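Local coordinates for prolyl 4-hydroxylase (Phytophthora capsici LT1534, PDB 6IUQ), which probably hydroxylates proline residues at the 4-position, as an Fe(II)- and 2-oxoglutarate-dependent oxygenase built on a double-stranded beta-helix core, at residues 157-162 with 266-271; 165-170 with 209-214; 189-194 with 272-277. One frame throughout, in Å; residues are numbered along the deposited sequence.

Contact 1: residues 157-162 with 266-271; sequences YDNPGA and VQRLLS. With FE2 (Fe (II) ion), chain C.
With CG anti to the carbonyl carbon (chi1 -65°), Tyr157 sends its ring out from the iron-binding loop toward 266-271, and Arg268, with CG likewise anti to its carbonyl carbon (chi1 -58°), lays its aliphatic stem across that ring. CG of Arg268 stands almost on the ring normal, 3.6 Å from the centroid of the Tyr157 ring, a CH-pi contact centred over one face. The Arg268 chain then bends at chi3 (-67°), which carries the guanidinium past the tyrosine to the backbone of Asn159. There NH1 of Arg268 donates to the backbone O of Asn159 at 2.8 Å; the acceptor lies in the guanidinium plane, whereas the donor sits well above the carbonyl plane. NE and NH2 of the same group are held by Pro265 O and Asn237 OD1.

Gln267 takes the crowded rotamer, CG between N and the carbonyl carbon, and runs out extended to the phenol. Tyr157 OH donates to OE1 of Gln267 at 2.7 Å, in the carbonyl plane and on a lone pair, with ring and amide nearly perpendicular. At the ring edge CE1 of Tyr157 meets OG of Ser271 at 3.5 Å, a hydroxyl that bonds to Tyr279 OH. Asp158, next in the chain, binds the iron through OD1 at 2.4 Å, together with His156 and His215, the two-histidine, one-carboxylate triad of this superfamily. The buried tyrosine is thus fixed at face, edge and hydroxyl; NH1 ties the loop carrying two iron ligands to 266-271, and the three carbonyl-type oxygens round the guanidinium probably stabilise its charge.

Contact 2: residues 165-170 with 209-214; sequences KRKVTC and QSDWML
Lys167 and Gln209 lie side by side and point the same way, while Asp211 crosses the lysine obliquely, so three polar ends converge where strand 204-209 runs out beside strand 166-173 in the larger sheet of the double-stranded beta-helix. The two strands are antiparallel here, with Val168 and Gln209 as a non-hydrogen-bonded pair, and Lys167 and Val168 form a classic beta bulge opposite Leu231. Just beyond the pair, Ser210 N donates to Lys167 O at 2.8 Å, from above the carbonyl plane.

Lys167 starts with CG anti to the backbone N, then bends at chi2 (55°) and again at chi4 (123°), which curls its ammonium back over 209-212. NZ of Lys167 reaches OE1 of Gln209 at 2.7 Å in the amide plane, nearly in line with the C=O bond. The second acceptor, OD1 of Asp211, meets NZ of Lys167 on its syn lone pair, also at 2.7 Å, making a salt bridge; Asp211 holds the crowded chi1 position (49°). Tyr130 adds a cation-pi contact to this buried ammonium, and its hydroxyl also receives Gln209 NE2. Gln209, bent at chi2, sets its CG over one face of the Trp212 ring, toward the rim.

Arg166 CB packs against Ser210 CB at 3.7 Å, while the arginine's NH1 binds Asp158 O and its guanidinium lies against Trp230. Thr169 OG1, anti to its carbonyl carbon, has two strong partners besides a weak bond with Trp230 NE1: it bonds to OD2 of the iron ligand Asp158, a second-shell link, and the hydroxyl OG of Ser210 donates to OG1 of Thr169 at 2.8 Å.

Contact 3: residues 189-194 with 272-277; sequences FPFLQQ and RGVYEE
Residues 190-193 form a type II beta turn closed by Gln193 N donating to Pro190 O at 2.8 Å, and it faces the break between two helices, where Tyr275 is the first residue to leave helix 271-274 and the N-cap of helix 276-287. The facing backbones come no nearer than 8.2 Å, CA of Leu192 to CA of Val274, and the contact is made mainly by side chains.

Tyr275, CG anti to its carbonyl carbon (chi1 -68°), runs its ring into the turn. The backbone N of Leu192 donates to OH of Tyr275 at 2.7 Å, lying in the plane of the ring. The same hydroxyl donates to a water that in turn donates to Pro190 O and Gln193 O, so the phenol and one water together bind three backbone groups of the turn.

Phe189 and Phe191 complete an aromatic cluster at the end of strand 186-189, the central strand of the smaller sheet of the double-stranded beta-helix core, with Tyr275 touching Arg326 of helix 313-328 and Phe191 touching Leu261 of helix 254-262. Tyr275 turns its edge to the face of Phe189 in an offset edge-to-face pair, planes at 60° and centroids of the two rings 5.4 Å apart. Against Phe191 the approach is oblique, CE1 of Tyr275 touching CE1 of Phe191 at 3.6 Å. Val274 divides its methyls: CG2 meets CZ of Phe191, and CG1 meets CD2 of Leu192 at 3.7 Å, where Leu322 also packs on both Leu192 and Val274.

From the N terminus, the chain first lays down the iron-binding loop 157-162, then strand segment 165-170, the turn 189-194 and the stretch 209-214, before returning through 266-271 and 272-277. Contact 2 closes a loop lying wholly within the longer one that contact 1 closes, whereas contact 3 crosses both. Contact 2 works inside the core, joining strand 166-173 to the end of strand 204-209 and the loop that follows. Contacts 1 and 3 bind the core to consecutive segments of the C-terminal helical region, and Phe191 of contact 3 packs against Tyr157, Gln267 and Ser271 of contact 1. Phe189 N and Leu214 O, probably hydrogen-bonded, connect contacts 2 and 3 through the smaller sheet.

Contact 1: residues 157-162 with 266-271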
loop_
_atom_site.group_PDB
_atom_site.type_symbol
_atom_site.label_atom_id
_atom_site.label_comp_id
_atom_site.label_asym_id
_atom_site.label_seq_id
_atom_site.Cartn_x
_atom_site.Cartn_y
_atom_site.Cartn_z
ATOM N N TYR A 157 -5.461 -1.006 -6.451
ATOM C CA TYR A 157 -5.753 -0.446 -5.127
ATOM C C TYR A 157 -5.773 -1.602 -4.119
ATOM O O TYR A 157 -6.260 -2.680 -4.440
ATOM C CB TYR A 157 -7.094 0.300 -5.146
ATOM C CG TYR A 157 -7.119 1.541 -6.028
ATOM C CD1 TYR A 157 -7.267 1.444 -7.411
ATOM C CD2 TYR A 157 -7.009 2.808 -5.470
ATOM C CE1 TYR A 157 -7.298 2.591 -8.210
ATOM C CE2 TYR A 157 -7.041 3.948 -6.258
ATOM C CZ TYR A 157 -7.171 3.835 -7.623
ATOM O OH TYR A 157 -7.200 4.971 -8.396
ATOM N N ASP A 158 -5.227 -1.389 -2.921
ATOM C CA ASP A 158 -5.222 -2.419 -1.872
ATOM C C ASP A 158 -6.630 -2.816 -1.437
ATOM O O ASP A 158 -6.865 -3.958 -1.044
ATOM C CB ASP A 158 -4.401 -1.954 -0.672
ATOM C CG ASP A 158 -2.987 -2.266 -0.863
ATOM O OD1 ASP A 158 -2.691 -2.822 -1.930
ATOM O OD2 ASP A 158 -2.165 -2.030 0.019
ATOM N N ASN A 159 -7.559 -1.866 -1.526
ATOM C CA ASN A 159 -8.985 -2.126 -1.420
ATOM C C ASN A 159 -9.619 -1.760 -2.755
ATOM O O ASN A 159 -9.879 -0.589 -3.012
ATOM C CB ASN A 159 -9.597 -1.318 -0.264
ATOM C CG ASN A 159 -11.053 -1.666 0.020
ATOM O OD1 ASN A 159 -11.780 -2.177 -0.842
ATOM N ND2 ASN A 159 -11.499 -1.348 1.238
ATOM N N PRO A 160 -9.863 -2.766 -3.610
ATOM C CA PRO A 160 -10.476 -2.562 -4.941
ATOM C C PRO A 160 -11.994 -2.388 -4.913
ATOM O O PRO A 160 -12.601 -2.032 -5.913
ATOM C CB PRO A 160 -10.103 -3.838 -5.708
ATOM C CG PRO A 160 -9.794 -4.873 -4.648
ATOM C CD PRO A 160 -9.403 -4.154 -3.389
ATOM N N GLY A 161 -12.577 -2.610 -3.764
ATOM C CA GLY A 161 -13.975 -2.452 -3.521
ATOM C C GLY A 161 -14.551 -3.684 -2.919
ATOM O O GLY A 161 -13.897 -4.435 -2.276
ATOM N N ALA A 162 -15.840 -3.822 -3.123
ATOM C CA ALA A 162 -16.659 -4.991 -2.786
ATOM C C ALA A 162 -16.810 -5.185 -1.369
ATOM O O ALA A 162 -17.407 -4.360 -0.740
ATOM C CB ALA A 162 -16.133 -6.250 -3.412
ATOM N N VAL A 266 -13.999 6.664 -5.552
ATOM C CA VAL A 266 -14.737 6.521 -6.798
ATOM C C VAL A 266 -13.754 6.497 -7.981
ATOM O O VAL A 266 -14.069 5.986 -9.061
ATOM C CB VAL A 266 -15.810 7.652 -6.965
ATOM C CG1 VAL A 266 -15.177 8.978 -7.379
ATOM C CG2 VAL A 266 -16.886 7.235 -7.968
ATOM N N GLN A 267 -12.541 6.991 -7.755
ATOM C CA GLN A 267 -11.519 6.984 -8.797
ATOM C C GLN A 267 -11.196 5.579 -9.306
ATOM O O GLN A 267 -10.725 5.426 -10.432
ATOM C CB GLN A 267 -10.230 7.650 -8.294
ATOM C CG GLN A 267 -9.433 6.848 -7.261
ATOM C CD GLN A 267 -8.220 7.631 -6.760
ATOM O OE1 GLN A 267 -7.065 7.245 -7.011
ATOM N NE2 GLN A 267 -8.475 8.753 -6.067
ATOM N N ARG A 268 -11.444 4.567 -8.475
ATOM C CA ARG A 268 -11.194 3.167 -8.835
ATOM C C ARG A 268 -12.005 2.720 -10.066
ATOM O O ARG A 268 -11.630 1.767 -10.770
ATOM C CB ARG A 268 -11.498 2.253 -7.633
ATOM C CG ARG A 268 -10.681 2.610 -6.393
ATOM C CD ARG A 268 -11.067 1.806 -5.165
ATOM N NE ARG A 268 -12.408 2.126 -4.713
ATOM C CZ ARG A 268 -13.009 1.543 -3.676
ATOM N NH1 ARG A 268 -12.395 0.598 -2.972
ATOM N NH2 ARG A 268 -14.235 1.899 -3.353
ATOM N N LEU A 269 -13.107 3.419 -10.321
ATOM C CA LEU A 269 -13.938 3.158 -11.485
ATOM C C LEU A 269 -13.371 3.811 -12.725
ATOM O O LEU A 269 -13.914 3.632 -13.805
ATOM C CB LEU A 269 -15.361 3.673 -11.261
ATOM C CG LEU A 269 -16.024 3.243 -9.946
ATOM C CD1 LEU A 269 -17.294 4.032 -9.709
ATOM C CD2 LEU A 269 -16.306 1.746 -9.949
ATOM N N LEU A 270 -12.296 4.582 -12.573
ATOM C CA LEU A 270 -11.802 5.388 -13.680
ATOM C C LEU A 270 -10.339 5.163 -13.935
ATOM O O LEU A 270 -9.824 5.583 -14.973
ATOM C CB LEU A 270 -12.027 6.869 -13.410
ATOM C CG LEU A 270 -13.427 7.306 -12.994
ATOM C CD1 LEU A 270 -13.362 8.742 -12.506
ATOM C CD2 LEU A 270 -14.389 7.176 -14.144
ATOM N N SER A 271 -9.671 4.495 -12.997
ATOM C CA SER A 271 -8.206 4.426 -13.011
ATOM C C SER A 271 -7.648 3.649 -14.198
ATOM O O SER A 271 -6.597 4.008 -14.729
ATOM C CB SER A 271 -7.678 3.808 -11.708
ATOM O OG SER A 271 -8.074 2.448 -11.598
HETATM FE FE FE2 C . -0.577 -3.420 -2.939
#

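Contact 2: residues 165-170 with 209-214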
loop_
_atom_site.group_PDB
_atom_site.type_symbol
_atom_site.label_atom_id
_atom_site.label_comp_id
_atom_site.label_asym_id
_atom_site.label_seq_id
_atom_site.Cartn_x
_atom_site.Cartn_y
_atom_site.Cartn_z
ATOM N N LYS A 165 -12.229 -4.730 3.272
ATOM C CA LYS A 165 -12.344 -3.864 4.413
ATOM C C LYS A 165 -11.168 -2.952 4.726
ATOM O O LYS A 165 -11.252 -2.155 5.611
ATOM C CB LYS A 165 -12.599 -4.739 5.648
ATOM C CG LYS A 165 -13.811 -5.631 5.586
ATOM C CD LYS A 165 -15.045 -4.813 5.301
ATOM C CE LYS A 165 -14.988 -3.505 6.040
ATOM N NZ LYS A 165 -16.144 -2.648 5.736
ATOM N N ARG A 166 -10.100 -3.069 3.972
ATOM C CA ARG A 166 -8.877 -2.308 4.215
ATOM C C ARG A 166 -9.038 -0.817 4.026
ATOM O O ARG A 166 -9.619 -0.355 3.047
ATOM C CB ARG A 166 -7.776 -2.805 3.306
ATOM C CG ARG A 166 -7.358 -4.213 3.596
ATOM C CD ARG A 166 -6.644 -4.736 2.367
ATOM N NE ARG A 166 -6.062 -6.057 2.548
ATOM C CZ ARG A 166 -5.464 -6.733 1.573
ATOM N NH1 ARG A 166 -5.373 -6.209 0.341
ATOM N NH2 ARG A 166 -4.947 -7.929 1.835
ATOM N N LYS A 167 -8.512 -0.069 4.989
ATOM C CA LYS A 167 -8.539 1.387 4.962
ATOM C C LYS A 167 -7.113 1.973 4.877
ATOM O O LYS A 167 -6.843 2.798 4.022
ATOM C CB LYS A 167 -9.263 1.924 6.204
ATOM C CG LYS A 167 -9.368 3.450 6.259
ATOM C CD LYS A 167 -10.036 3.940 4.986
ATOM C CE LYS A 167 -9.877 5.427 4.779
ATOM N NZ LYS A 167 -9.231 5.640 3.459
ATOM N N VAL A 168 -6.216 1.562 5.764
ATOM C CA VAL A 168 -4.825 2.030 5.744
ATOM C C VAL A 168 -3.833 0.918 5.439
ATOM O O VAL A 168 -3.875 -0.145 6.053
ATOM C CB VAL A 168 -4.414 2.661 7.098
ATOM C CG1 VAL A 168 -2.952 3.124 7.053
ATOM C CG2 VAL A 168 -5.346 3.811 7.442
ATOM N N THR A 169 -2.942 1.158 4.482
ATOM C CA THR A 169 -1.860 0.232 4.200
ATOM C C THR A 169 -0.578 0.710 4.863
ATOM O O THR A 169 -0.213 1.877 4.749
ATOM C CB THR A 169 -1.618 0.086 2.692
ATOM O OG1 THR A 169 -2.801 -0.446 2.066
ATOM C CG2 THR A 169 -0.408 -0.821 2.444
ATOM N N CYS A 170 0.095 -0.198 5.565
ATOM C CA CYS A 170 1.328 0.135 6.250
ATOM C C CYS A 170 2.432 -0.818 5.837
ATOM O O CYS A 170 2.376 -2.019 6.123
ATOM C CB CYS A 170 1.141 0.101 7.766
ATOM S SG CYS A 170 2.727 0.339 8.627
ATOM N N GLN A 209 -3.466 5.265 1.614
ATOM C CA GLN A 209 -4.894 4.950 1.634
ATOM C C GLN A 209 -5.178 3.670 0.851
ATOM O O GLN A 209 -4.928 3.614 -0.340
ATOM C CB GLN A 209 -5.695 6.109 1.043
ATOM C CG GLN A 209 -5.332 7.483 1.643
ATOM C CD GLN A 209 -6.014 7.725 2.990
ATOM O OE1 GLN A 209 -6.892 6.956 3.404
ATOM N NE2 GLN A 209 -5.595 8.777 3.691
ATOM N N SER A 210 -5.694 2.642 1.507
ATOM C CA SER A 210 -5.975 1.405 0.797
ATOM C C SER A 210 -7.060 1.603 -0.282
ATOM O O SER A 210 -6.961 1.008 -1.362
ATOM C CB SER A 210 -6.373 0.303 1.775
ATOM O OG SER A 210 -5.399 0.201 2.828
ATOM N N ASP A 211 -8.066 2.449 -0.019
ATOM C CA ASP A 211 -9.176 2.591 -0.967
ATOM C C ASP A 211 -9.062 3.749 -1.962
ATOM O O ASP A 211 -9.896 3.843 -2.866
ATOM C CB ASP A 211 -10.510 2.710 -0.236
ATOM C CG ASP A 211 -10.482 3.730 0.867
ATOM O OD1 ASP A 211 -9.377 4.192 1.239
ATOM O OD2 ASP A 211 -11.569 4.061 1.374
ATOM N N TRP A 212 -8.064 4.619 -1.849
ATOM C CA TRP A 212 -7.879 5.581 -2.939
ATOM C C TRP A 212 -6.450 5.941 -3.304
ATOM O O TRP A 212 -6.211 7.039 -3.798
ATOM C CB TRP A 212 -8.649 6.882 -2.670
ATOM C CG TRP A 212 -8.517 7.590 -1.351
ATOM C CD1 TRP A 212 -9.283 7.381 -0.227
ATOM C CD2 TRP A 212 -7.655 8.698 -1.040
ATOM N NE1 TRP A 212 -8.921 8.259 0.763
ATOM C CE2 TRP A 212 -7.928 9.078 0.296
ATOM C CE3 TRP A 212 -6.660 9.382 -1.747
ATOM C CZ2 TRP A 212 -7.255 10.131 0.936
ATOM C CZ3 TRP A 212 -5.996 10.433 -1.116
ATOM C CH2 TRP A 212 -6.296 10.797 0.219
HETATM N N MSE A 213 -5.506 5.027 -3.089
HETATM C CA MSE A 213 -4.152 5.220 -3.590
HETATM C C MSE A 213 -3.735 4.136 -4.590
HETATM O O MSE A 213 -3.404 3.010 -4.214
HETATM C CB MSE A 213 -3.152 5.269 -2.432
HETATM C CG MSE A 213 -1.725 5.448 -2.869
HETATM SE SE MSE A 213 -1.453 7.075 -3.959
HETATM C CE MSE A 213 -2.151 8.417 -2.731
ATOM N N LEU A 214 -3.732 4.494 -5.867
ATOM C CA LEU A 214 -3.299 3.578 -6.922
ATOM C C LEU A 214 -1.796 3.350 -6.795
ATOM O O LEU A 214 -1.040 4.292 -6.510
ATOM C CB LEU A 214 -3.662 4.134 -8.317
ATOM C CG LEU A 214 -3.283 3.251 -9.515
ATOM C CD1 LEU A 214 -4.152 2.003 -9.576
ATOM C CD2 LEU A 214 -3.338 4.016 -10.834
#

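Contact 3: residues 189-194 with 272-277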
loop_
_atom_site.group_PDB
_atom_site.type_symbol
_atom_site.label_atom_id
_atom_site.label_comp_id
_atom_site.label_asym_id
_atom_site.label_seq_id
_atom_site.Cartn_x
_atom_site.Cartn_y
_atom_site.Cartn_z
ATOM N N PHE A 189 0.594 6.441 -7.411
ATOM C CA PHE A 189 -0.034 7.339 -8.377
ATOM C C PHE A 189 -1.128 8.171 -7.721
ATOM O O PHE A 189 -2.310 7.883 -7.907
ATOM C CB PHE A 189 -0.645 6.557 -9.552
ATOM C CG PHE A 189 0.350 5.786 -10.364
ATOM C CD1 PHE A 189 1.122 6.419 -11.328
ATOM C CD2 PHE A 189 0.503 4.415 -10.181
ATOM C CE1 PHE A 189 2.050 5.697 -12.108
ATOM C CE2 PHE A 189 1.426 3.683 -10.954
ATOM C CZ PHE A 189 2.204 4.335 -11.915
ATOM N N PRO A 190 -0.745 9.185 -6.935
ATOM C CA PRO A 190 -1.774 10.107 -6.428
ATOM C C PRO A 190 -2.569 10.618 -7.634
ATOM O O PRO A 190 -1.948 11.083 -8.596
ATOM C CB PRO A 190 -0.966 11.229 -5.749
ATOM C CG PRO A 190 0.401 10.665 -5.560
ATOM C CD PRO A 190 0.624 9.622 -6.610
ATOM N N PHE A 191 -3.895 10.493 -7.601
ATOM C CA PHE A 191 -4.692 10.501 -8.827
ATOM C C PHE A 191 -4.509 11.811 -9.604
ATOM O O PHE A 191 -4.739 12.903 -9.070
ATOM C CB PHE A 191 -6.180 10.255 -8.493
ATOM C CG PHE A 191 -7.001 9.686 -9.644
ATOM C CD1 PHE A 191 -6.733 8.428 -10.154
ATOM C CD2 PHE A 191 -8.051 10.401 -10.185
ATOM C CE1 PHE A 191 -7.487 7.901 -11.186
ATOM C CE2 PHE A 191 -8.813 9.876 -11.234
ATOM C CZ PHE A 191 -8.528 8.631 -11.728
ATOM N N LEU A 192 -4.071 11.672 -10.860
ATOM C CA LEU A 192 -3.805 12.782 -11.792
ATOM C C LEU A 192 -2.571 13.629 -11.438
ATOM O O LEU A 192 -2.331 14.627 -12.085
ATOM C CB LEU A 192 -5.025 13.712 -11.912
ATOM C CG LEU A 192 -6.404 13.085 -12.157
ATOM C CD1 LEU A 192 -7.412 14.195 -12.335
ATOM C CD2 LEU A 192 -6.404 12.132 -13.373
ATOM N N GLN A 193 -1.790 13.238 -10.433
ATOM C CA GLN A 193 -0.568 13.973 -10.088
ATOM C C GLN A 193 0.628 13.294 -10.703
ATOM O O GLN A 193 0.492 12.288 -11.375
ATOM C CB GLN A 193 -0.349 14.049 -8.572
ATOM C CG GLN A 193 -1.531 14.547 -7.760
ATOM C CD GLN A 193 -2.131 15.805 -8.328
ATOM O OE1 GLN A 193 -3.343 15.887 -8.490
ATOM N NE2 GLN A 193 -1.294 16.789 -8.646
ATOM N N GLN A 194 1.811 13.828 -10.447
ATOM C CA GLN A 194 3.036 13.146 -10.819
ATOM C C GLN A 194 3.183 11.904 -9.964
ATOM O O GLN A 194 2.896 11.946 -8.772
ATOM C CB GLN A 194 4.249 14.069 -10.649
ATOM C CG GLN A 194 4.619 14.851 -11.898
ATOM C CD GLN A 194 4.747 13.962 -13.154
ATOM O OE1 GLN A 194 3.748 13.607 -13.812
ATOM N NE2 GLN A 194 5.973 13.565 -13.457
ATOM N N ARG A 272 -8.332 2.587 -14.614
ATOM C CA ARG A 272 -7.792 1.782 -15.707
ATOM C C ARG A 272 -7.835 2.588 -16.999
ATOM O O ARG A 272 -6.911 2.518 -17.807
ATOM C CB ARG A 272 -8.547 0.458 -15.858
ATOM C CG ARG A 272 -7.902 -0.491 -16.867
ATOM C CD ARG A 272 -8.604 -1.836 -16.891
ATOM N NE ARG A 272 -8.527 -2.535 -15.606
ATOM C CZ ARG A 272 -7.557 -3.373 -15.262
ATOM N NH1 ARG A 272 -6.547 -3.628 -16.101
ATOM N NH2 ARG A 272 -7.591 -3.955 -14.068
ATOM N N GLY A 273 -8.886 3.382 -17.174
ATOM C CA GLY A 273 -8.966 4.330 -18.279
ATOM C C GLY A 273 -7.941 5.445 -18.183
ATOM O O GLY A 273 -7.186 5.692 -19.110
ATOM N N VAL A 274 -7.882 6.123 -17.043
ATOM C CA VAL A 274 -6.941 7.229 -16.922
ATOM C C VAL A 274 -5.491 6.732 -17.013
ATOM O O VAL A 274 -4.649 7.359 -17.644
ATOM C CB VAL A 274 -7.165 8.007 -15.616
ATOM C CG1 VAL A 274 -6.113 9.089 -15.462
ATOM C CG2 VAL A 274 -8.569 8.597 -15.578
ATOM N N TYR A 275 -5.199 5.579 -16.426
ATOM C CA TYR A 275 -3.822 5.088 -16.421
ATOM C C TYR A 275 -3.626 3.849 -17.302
ATOM O O TYR A 275 -2.812 2.989 -16.987
ATOM C CB TYR A 275 -3.391 4.776 -14.983
ATOM C CG TYR A 275 -3.255 6.013 -14.126
ATOM C CD1 TYR A 275 -4.372 6.657 -13.614
ATOM C CD2 TYR A 275 -2.013 6.543 -13.847
ATOM C CE1 TYR A 275 -4.250 7.807 -12.847
ATOM C CE2 TYR A 275 -1.873 7.675 -13.076
ATOM C CZ TYR A 275 -2.996 8.304 -12.578
ATOM O OH TYR A 275 -2.856 9.427 -11.814
ATOM N N GLU A 276 -4.366 3.764 -18.402
ATOM C CA GLU A 276 -4.254 2.645 -19.330
ATOM C C GLU A 276 -2.820 2.254 -19.670
ATOM O O GLU A 276 -2.475 1.079 -19.646
ATOM C CB GLU A 276 -4.999 2.969 -20.626
ATOM C CG GLU A 276 -5.329 1.738 -21.455
ATOM C CD GLU A 276 -5.850 2.086 -22.844
ATOM O OE1 GLU A 276 -6.610 3.075 -22.995
ATOM O OE2 GLU A 276 -5.472 1.367 -23.793
ATOM N N GLU A 277 -1.980 3.233 -19.977
ATOM C CA GLU A 277 -0.611 2.945 -20.384
ATOM C C GLU A 277 0.134 2.225 -19.263
ATOM O O GLU A 277 0.811 1.215 -19.501
ATOM C CB GLU A 277 0.130 4.227 -20.776
ATOM C CG GLU A 277 -0.495 5.006 -21.933
ATOM C CD GLU A 277 -1.818 5.681 -21.552
ATOM O OE1 GLU A 277 -2.096 5.861 -20.339
ATOM O OE2 GLU A 277 -2.597 6.011 -22.470
HETATM O O HOH W 1 -0.187 9.831 -10.514
#